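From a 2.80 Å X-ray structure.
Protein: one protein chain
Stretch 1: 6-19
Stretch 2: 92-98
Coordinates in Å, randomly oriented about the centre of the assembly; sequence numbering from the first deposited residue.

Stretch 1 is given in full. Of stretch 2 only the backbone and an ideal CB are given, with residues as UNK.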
ATOM      1  N   ILE C   6      21.659  23.240  -8.052  1.00 49.05           N
ATOM      2  CA  ILE C   6      20.626  22.329  -8.589  1.00 45.02           C
ATOM      3  C   ILE C   6      19.206  22.788  -8.247  1.00 44.34           C
ATOM      4  O   ILE C   6      18.332  22.813  -9.116  1.00 42.91           O
ATOM      5  CB  ILE C   6      20.857  20.886  -8.122  1.00 43.30           C
ATOM      6  CG1 ILE C   6      21.954  20.267  -8.980  1.00 43.57           C
ATOM      7  CG2 ILE C   6      19.577  20.062  -8.242  1.00 41.28           C
ATOM      8  CD1 ILE C   6      22.558  19.007  -8.411  1.00 43.56           C
ATOM      9  N   GLU C   7      18.996  23.169  -6.987  1.00 45.52           N
ATOM     10  CA  GLU C   7      17.711  23.676  -6.525  1.00 45.04           C
ATOM     11  C   GLU C   7      17.236  24.923  -7.266  1.00 43.58           C
ATOM     12  O   GLU C   7      16.072  25.310  -7.184  1.00 42.82           O
ATOM     13  CB  GLU C   7      17.789  23.939  -5.039  1.00 49.34           C
ATOM     14  CG  GLU C   7      17.391  22.716  -4.272  1.00 53.18           C
ATOM     15  CD  GLU C   7      15.910  22.436  -4.434  1.00 58.46           C
ATOM     16  OE1 GLU C   7      15.108  23.326  -4.036  1.00 63.13           O
ATOM     17  OE2 GLU C   7      15.553  21.341  -4.962  1.00 58.08           O
ATOM     18  N   GLY C   8      18.158  25.533  -7.996  1.00 42.59           N
ATOM     19  CA  GLY C   8      17.879  26.711  -8.759  1.00 42.03           C
ATOM     20  C   GLY C   8      17.285  26.446 -10.115  1.00 39.59           C
ATOM     21  O   GLY C   8      16.747  27.354 -10.711  1.00 42.66           O
ATOM     22  N   LEU C   9      17.362  25.215 -10.599  1.00 36.82           N
ATOM     23  CA  LEU C   9      16.929  24.862 -11.958  1.00 36.14           C
ATOM     24  C   LEU C   9      15.426  24.831 -12.198  1.00 35.91           C
ATOM     25  O   LEU C   9      14.648  24.418 -11.339  1.00 36.21           O
ATOM     26  CB  LEU C   9      17.476  23.496 -12.330  1.00 35.51           C
ATOM     27  CG  LEU C   9      18.980  23.251 -12.166  1.00 37.07           C
ATOM     28  CD1 LEU C   9      19.246  21.737 -12.222  1.00 35.87           C
ATOM     29  CD2 LEU C   9      19.794  24.046 -13.185  1.00 38.33           C
ATOM     30  N   SER C  10      15.027  25.219 -13.401  1.00 36.79           N
ATOM     31  CA  SER C  10      13.612  25.334 -13.761  1.00 37.38           C
ATOM     32  C   SER C  10      13.492  25.366 -15.280  1.00 38.74           C
ATOM     33  O   SER C  10      14.469  25.672 -15.974  1.00 40.06           O
ATOM     34  CB  SER C  10      13.025  26.642 -13.203  1.00 39.36           C
ATOM     35  OG  SER C  10      13.622  27.768 -13.837  1.00 41.15           O
ATOM     36  N   PRO C  11      12.291  25.091 -15.805  1.00 39.54           N
ATOM     37  CA  PRO C  11      12.074  25.266 -17.250  1.00 41.91           C
ATOM     38  C   PRO C  11      12.226  26.727 -17.718  1.00 45.16           C
ATOM     39  O   PRO C  11      12.494  26.968 -18.899  1.00 47.11           O
ATOM     40  CB  PRO C  11      10.625  24.808 -17.457  1.00 42.79           C
ATOM     41  CG  PRO C  11      10.206  24.139 -16.175  1.00 40.56           C
ATOM     42  CD  PRO C  11      11.056  24.706 -15.089  1.00 39.09           C
ATOM     43  N   TYR C  12      12.092  27.682 -16.792  1.00 46.34           N
ATOM     44  CA  TYR C  12      12.021  29.125 -17.131  1.00 50.62           C
ATOM     45  C   TYR C  12      13.369  29.793 -17.441  1.00 53.49           C
ATOM     46  O   TYR C  12      13.403  30.928 -17.918  1.00 56.53           O
ATOM     47  CB  TYR C  12      11.231  29.922 -16.058  1.00 50.17           C
ATOM     48  CG  TYR C  12       9.904  29.282 -15.732  1.00 48.74           C
ATOM     49  CD1 TYR C  12       8.771  29.565 -16.479  1.00 51.33           C
ATOM     50  CD2 TYR C  12       9.805  28.338 -14.708  1.00 46.31           C
ATOM     51  CE1 TYR C  12       7.561  28.948 -16.202  1.00 51.90           C
ATOM     52  CE2 TYR C  12       8.608  27.716 -14.415  1.00 46.32           C
ATOM     53  CZ  TYR C  12       7.488  28.018 -15.166  1.00 49.35           C
ATOM     54  OH  TYR C  12       6.302  27.381 -14.873  1.00 49.82           O
ATOM     55  N   GLN C  13      14.464  29.083 -17.183  1.00 53.47           N
ATOM     56  CA  GLN C  13      15.797  29.598 -17.437  1.00 56.55           C
ATOM     57  C   GLN C  13      16.546  28.560 -18.251  1.00 57.99           C
ATOM     58  O   GLN C  13      16.559  27.371 -17.898  1.00 55.19           O
ATOM     59  CB  GLN C  13      16.503  29.899 -16.118  1.00 56.16           C
ATOM     60  CG  GLN C  13      17.960  30.303 -16.240  1.00 60.06           C
ATOM     61  CD  GLN C  13      18.144  31.625 -16.969  1.00 66.79           C
ATOM     62  OE1 GLN C  13      18.943  31.723 -17.899  1.00 69.81           O
ATOM     63  NE2 GLN C  13      17.394  32.649 -16.556  1.00 69.68           N
ATOM     64  N   ASN C  14      17.155  29.015 -19.344  1.00 63.39           N
ATOM     65  CA  ASN C  14      17.808  28.117 -20.293  1.00 66.85           C
ATOM     66  C   ASN C  14      19.325  28.206 -20.328  1.00 68.94           C
ATOM     67  O   ASN C  14      19.990  27.245 -20.709  1.00 70.11           O
ATOM     68  CB  ASN C  14      17.231  28.306 -21.691  1.00 72.78           C
ATOM     69  CG  ASN C  14      15.779  27.881 -21.778  1.00 75.43           C
ATOM     70  OD1 ASN C  14      15.313  27.058 -20.976  1.00 73.90           O
ATOM     71  ND2 ASN C  14      15.048  28.445 -22.745  1.00 79.87           N
ATOM     72  N   ARG C  15      19.862  29.357 -19.936  1.00 69.86           N
ATOM     73  CA  ARG C  15      21.297  29.530 -19.815  1.00 70.61           C
ATOM     74  C   ARG C  15      21.732  29.068 -18.423  1.00 68.18           C
ATOM     75  O   ARG C  15      21.630  29.833 -17.464  1.00 71.56           O
ATOM     76  CB  ARG C  15      21.674  31.000 -20.042  1.00 75.15           C
ATOM     77  CG  ARG C  15      23.170  31.240 -20.199  1.00 79.45           C
ATOM     78  CD  ARG C  15      23.533  32.714 -20.199  1.00 83.99           C
ATOM     79  NE  ARG C  15      23.475  33.318 -21.529  1.00 89.35           N
ATOM     80  CZ  ARG C  15      24.435  33.212 -22.453  1.00 95.24           C
ATOM     81  NH1 ARG C  15      25.537  32.499 -22.215  1.00 95.67           N
ATOM     82  NH2 ARG C  15      24.294  33.813 -23.630  1.00 98.98           N
ATOM     83  N   TRP C  16      22.195  27.821 -18.299  1.00 63.70           N
ATOM     84  CA  TRP C  16      22.709  27.330 -17.007  1.00 60.49           C
ATOM     85  C   TRP C  16      23.752  26.256 -17.115  1.00 59.58           C
ATOM     86  O   TRP C  16      23.798  25.509 -18.103  1.00 59.62           O
ATOM     87  CB  TRP C  16      21.576  26.868 -16.084  1.00 56.53           C
ATOM     88  CG  TRP C  16      20.783  25.705 -16.635  1.00 53.78           C
ATOM     89  CD1 TRP C  16      19.569  25.753 -17.327  1.00 53.66           C
ATOM     90  CD2 TRP C  16      21.130  24.278 -16.577  1.00 51.60           C
ATOM     91  NE1 TRP C  16      19.151  24.490 -17.680  1.00 51.66           N
ATOM     92  CE2 TRP C  16      20.042  23.561 -17.265  1.00 50.93           C
ATOM     93  CE3 TRP C  16      22.179  23.552 -16.040  1.00 50.58           C
ATOM     94  CZ2 TRP C  16      20.044  22.184 -17.398  1.00 49.42           C
ATOM     95  CZ3 TRP C  16      22.165  22.164 -16.175  1.00 49.02           C
ATOM     96  CH2 TRP C  16      21.125  21.497 -16.841  1.00 48.39           C
ATOM     97  N   THR C  17      24.588  26.183 -16.079  1.00 59.42           N
ATOM     98  CA  THR C  17      25.559  25.104 -15.873  1.00 59.28           C
ATOM     99  C   THR C  17      25.543  24.639 -14.412  1.00 56.35           C
ATOM    100  O   THR C  17      25.501  25.459 -13.496  1.00 57.15           O
ATOM    101  CB  THR C  17      26.984  25.572 -16.218  1.00 64.87           C
ATOM    102  OG1 THR C  17      27.116  25.711 -17.637  1.00 67.91           O
ATOM    103  CG2 THR C  17      28.021  24.580 -15.726  1.00 65.63           C
ATOM    104  N   ILE C  18      25.583  23.331 -14.190  1.00 53.49           N
ATOM    105  CA  ILE C  18      25.670  22.837 -12.818  1.00 52.20           C
ATOM    106  C   ILE C  18      26.971  22.096 -12.560  1.00 54.08           C
ATOM    107  O   ILE C  18      27.538  21.493 -13.472  1.00 55.60           O
ATOM    108  CB  ILE C  18      24.458  21.956 -12.412  1.00 48.25           C
ATOM    109  CG1 ILE C  18      24.340  20.717 -13.304  1.00 46.70           C
ATOM    110  CG2 ILE C  18      23.168  22.775 -12.386  1.00 46.29           C
ATOM    111  CD1 ILE C  18      23.208  19.801 -12.883  1.00 44.32           C
ATOM    112  N   LYS C  19      27.437  22.157 -11.318  1.00 55.27           N
ATOM    113  CA  LYS C  19      28.573  21.364 -10.872  1.00 58.89           C
ATOM    114  C   LYS C  19      28.057  20.326  -9.877  1.00 57.57           C
ATOM    115  O   LYS C  19      27.646  20.670  -8.767  1.00 57.75           O
ATOM    116  CB  LYS C  19      29.599  22.274 -10.206  1.00 65.07           C
ATOM    117  CG  LYS C  19      31.041  22.038 -10.647  1.00 70.81           C
ATOM    118  CD  LYS C  19      31.874  21.347  -9.575  1.00 74.50           C
ATOM    119  CE  LYS C  19      32.572  22.327  -8.632  1.00 80.04           C
ATOM    120  NZ  LYS C  19      34.059  22.386  -8.792  1.00 86.03           N
ATOM    121  N   UNK C  92      12.601  13.460  -4.343  1.00 45.22           N
ATOM    122  CA  UNK C  92      11.361  14.264  -4.191  1.00 48.04           C
ATOM    123  C   UNK C  92      11.238  15.420  -5.190  1.00 44.84           C
ATOM    124  O   UNK C  92      10.197  16.049  -5.274  1.00 45.44           O
ATOM    125  CB  UNK C  92      11.293  14.834  -2.773  1.00 48.04           C
ATOM    126  N   UNK C  93      12.300  15.705  -5.933  1.00 42.51           N
ATOM    127  CA  UNK C  93      12.331  16.865  -6.814  1.00 40.24           C
ATOM    128  C   UNK C  93      11.172  16.930  -7.782  1.00 40.13           C
ATOM    129  O   UNK C  93      10.835  15.970  -8.451  1.00 39.18           O
ATOM    130  CB  UNK C  93      13.642  16.877  -7.603  1.00 40.24           C
ATOM    131  N   UNK C  94      10.567  18.102  -7.825  1.00 42.87           N
ATOM    132  CA  UNK C  94       9.569  18.494  -8.814  1.00 43.07           C
ATOM    133  C   UNK C  94      10.084  18.397 -10.264  1.00 41.12           C
ATOM    134  O   UNK C  94       9.334  18.051 -11.182  1.00 41.43           O
ATOM    135  CB  UNK C  94       9.106  19.924  -8.528  1.00 43.07           C
ATOM    136  N   UNK C  95      11.358  18.712 -10.481  1.00 38.73           N
ATOM    137  CA  UNK C  95      11.922  18.612 -11.827  1.00 37.82           C
ATOM    138  C   UNK C  95      12.929  17.463 -12.011  1.00 37.97           C
ATOM    139  O   UNK C  95      13.394  16.863 -11.034  1.00 36.47           O
ATOM    140  CB  UNK C  95      12.604  19.935 -12.181  1.00 37.82           C
ATOM    141  N   UNK C  96      13.205  17.134 -13.276  1.00 40.23           N
ATOM    142  CA  UNK C  96      14.389  16.358 -13.661  1.00 42.23           C
ATOM    143  C   UNK C  96      15.024  16.867 -14.964  1.00 42.01           C
ATOM    144  O   UNK C  96      14.465  17.749 -15.633  1.00 42.41           O
ATOM    145  CB  UNK C  96      14.014  14.883 -13.814  1.00 42.23           C
ATOM    146  N   UNK C  97      16.205  16.341 -15.296  1.00 40.49           N
ATOM    147  CA  UNK C  97      16.938  16.774 -16.478  1.00 40.55           C
ATOM    148  C   UNK C  97      16.953  15.720 -17.571  1.00 42.80           C
ATOM    149  O   UNK C  97      17.150  14.539 -17.297  1.00 44.15           O
ATOM    150  CB  UNK C  97      18.374  17.140 -16.098  1.00 40.55           C
ATOM    151  N   UNK C  98      16.753  16.144 -18.812  1.00 45.10           N
ATOM    152  CA  UNK C  98      16.922  15.240 -19.950  1.00 48.62           C
ATOM    153  C   UNK C  98      18.052  15.745 -20.839  1.00 51.28           C
ATOM    154  O   UNK C  98      18.067  16.903 -21.249  1.00 52.28           O
ATOM    155  CB  UNK C  98      15.623  15.117 -20.749  1.00 48.62           C
TER

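Position 92 lies out of reach of stretch 1, with phi/psi of -90°/-10° and nothing of that stretch within 5.5 Å of its ideal CB. The visible atoms set no demand, and almost any residue would suit. It is Q92, which makes no contact here.

At position 93 CA-to-CB points toward stretch 1, but the ideal CB still has open space before it. The carboxylate of E7 is the nearest charged group on that side, so a polar side chain of moderate length, or a basic one, would be reasonable. The residue is N93, with chi1 t. Its ND2 stays 4.3 Å from E7 OE2, too far for a hydrogen bond, and is satisfied elsewhere in the structure. OD1 instead accepts a hydrogen bond from the backbone N of position 95, two residues ahead, at 2.8 Å with an angle of 166°, which links the segment before the strand to the strand's first residue.

Position 94, at -58°/-36°, also directs its CB toward stretch 1, yet no atom there comes within 5.5 Å. Many side chains, polar ones included, would fit. E94 extends with chi1 and chi2 both t; its closest approach to stretch 1 is E94 OE2 to L9 O, 6.4 Å, so it makes no contact.

Position 95 begins the strand and points toward stretch 1, its ideal CB 5.0 Å from L9 O. Beyond lie the backbone of L9 and S10 and the ring of P11, at the start of the type I turn from S10 to Q13. A long or flat side chain could span this gap; an aromatic ring or a methionine would suit. Y95 (chi1 m) fills it and has the largest covered area of either stretch, 78 Å². P11 CD sits over one face of its ring, 3.9 Å from the centroid and 25° off the normal, a CH-pi contact. Y95 CD2 approaches L9 O to 3.5 Å, and Y95 OH reaches the edge of the Y12 ring, 4.2 Å from CE2.

Position 96 points away, as alternation along a strand predicts, so stretch 1 leaves its identity open. E96 bonds elsewhere in the structure.

Position 97 points toward stretch 1 again, its ideal CB 5.2 Å from W16 CH2. L9, W16 and I18 offer an apolar pocket without a polar side-chain partner, suited to leucine, isoleucine or methionine. I97 (m, t) inserts its CD1 there, 4.1 Å from L9 CD1, 4.1 Å from W16 CH2 and 4.0 Å from I18 CD1, so one methyl meets all three.

Position 98 is out of reach and unconstrained; T98 bonds elsewhere.

Stretch 2 92-98: QNEYEIT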
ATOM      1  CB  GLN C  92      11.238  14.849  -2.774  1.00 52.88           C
ATOM      2  CG  GLN C  92      11.183  13.838  -1.652  1.00 58.76           C
ATOM      3  CD  GLN C  92       9.849  13.138  -1.566  1.00 64.38           C
ATOM      4  OE1 GLN C  92       9.401  12.513  -2.532  1.00 66.46           O
ATOM      5  NE2 GLN C  92       9.209  13.222  -0.400  1.00 68.24           N
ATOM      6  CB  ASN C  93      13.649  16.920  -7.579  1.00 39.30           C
ATOM      7  CG  ASN C  93      13.994  18.314  -8.069  1.00 41.24           C
ATOM      8  OD1 ASN C  93      13.115  19.162  -8.336  1.00 41.20           O
ATOM      9  ND2 ASN C  93      15.298  18.562  -8.217  1.00 41.76           N
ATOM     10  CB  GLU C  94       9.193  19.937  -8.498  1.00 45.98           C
ATOM     11  CG  GLU C  94       8.024  20.518  -9.267  1.00 50.54           C
ATOM     12  CD  GLU C  94       7.987  22.035  -9.185  1.00 52.73           C
ATOM     13  OE1 GLU C  94       6.897  22.610  -9.408  1.00 56.11           O
ATOM     14  OE2 GLU C  94       9.049  22.649  -8.898  1.00 50.76           O
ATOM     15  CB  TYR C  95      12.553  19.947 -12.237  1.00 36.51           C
ATOM     16  CG  TYR C  95      11.596  21.127 -12.174  1.00 36.89           C
ATOM     17  CD1 TYR C  95      10.382  21.092 -12.846  1.00 37.47           C
ATOM     18  CD2 TYR C  95      11.920  22.281 -11.451  1.00 36.90           C
ATOM     19  CE1 TYR C  95       9.508  22.150 -12.792  1.00 39.29           C
ATOM     20  CE2 TYR C  95      11.054  23.355 -11.394  1.00 38.52           C
ATOM     21  CZ  TYR C  95       9.849  23.284 -12.065  1.00 40.29           C
ATOM     22  OH  TYR C  95       8.977  24.349 -12.016  1.00 42.45           O
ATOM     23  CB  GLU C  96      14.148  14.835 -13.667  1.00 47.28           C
ATOM     24  CG  GLU C  96      12.908  14.328 -14.380  1.00 54.43           C
ATOM     25  CD  GLU C  96      12.451  12.943 -13.889  1.00 62.95           C
ATOM     26  OE1 GLU C  96      11.869  12.196 -14.713  1.00 71.92           O
ATOM     27  OE2 GLU C  96      12.636  12.594 -12.685  1.00 62.73           O
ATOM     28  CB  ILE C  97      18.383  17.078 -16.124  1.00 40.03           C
ATOM     29  CG1 ILE C  97      18.466  18.317 -15.231  1.00 39.41           C
ATOM     30  CG2 ILE C  97      19.225  17.221 -17.386  1.00 42.47           C
ATOM     31  CD1 ILE C  97      19.799  18.443 -14.519  1.00 39.62           C
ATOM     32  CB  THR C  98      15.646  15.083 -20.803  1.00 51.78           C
ATOM     33  OG1 THR C  98      14.490  15.114 -19.966  1.00 53.88           O
ATOM     34  CG2 THR C  98      15.656  13.767 -21.545  1.00 52.99           C
TER
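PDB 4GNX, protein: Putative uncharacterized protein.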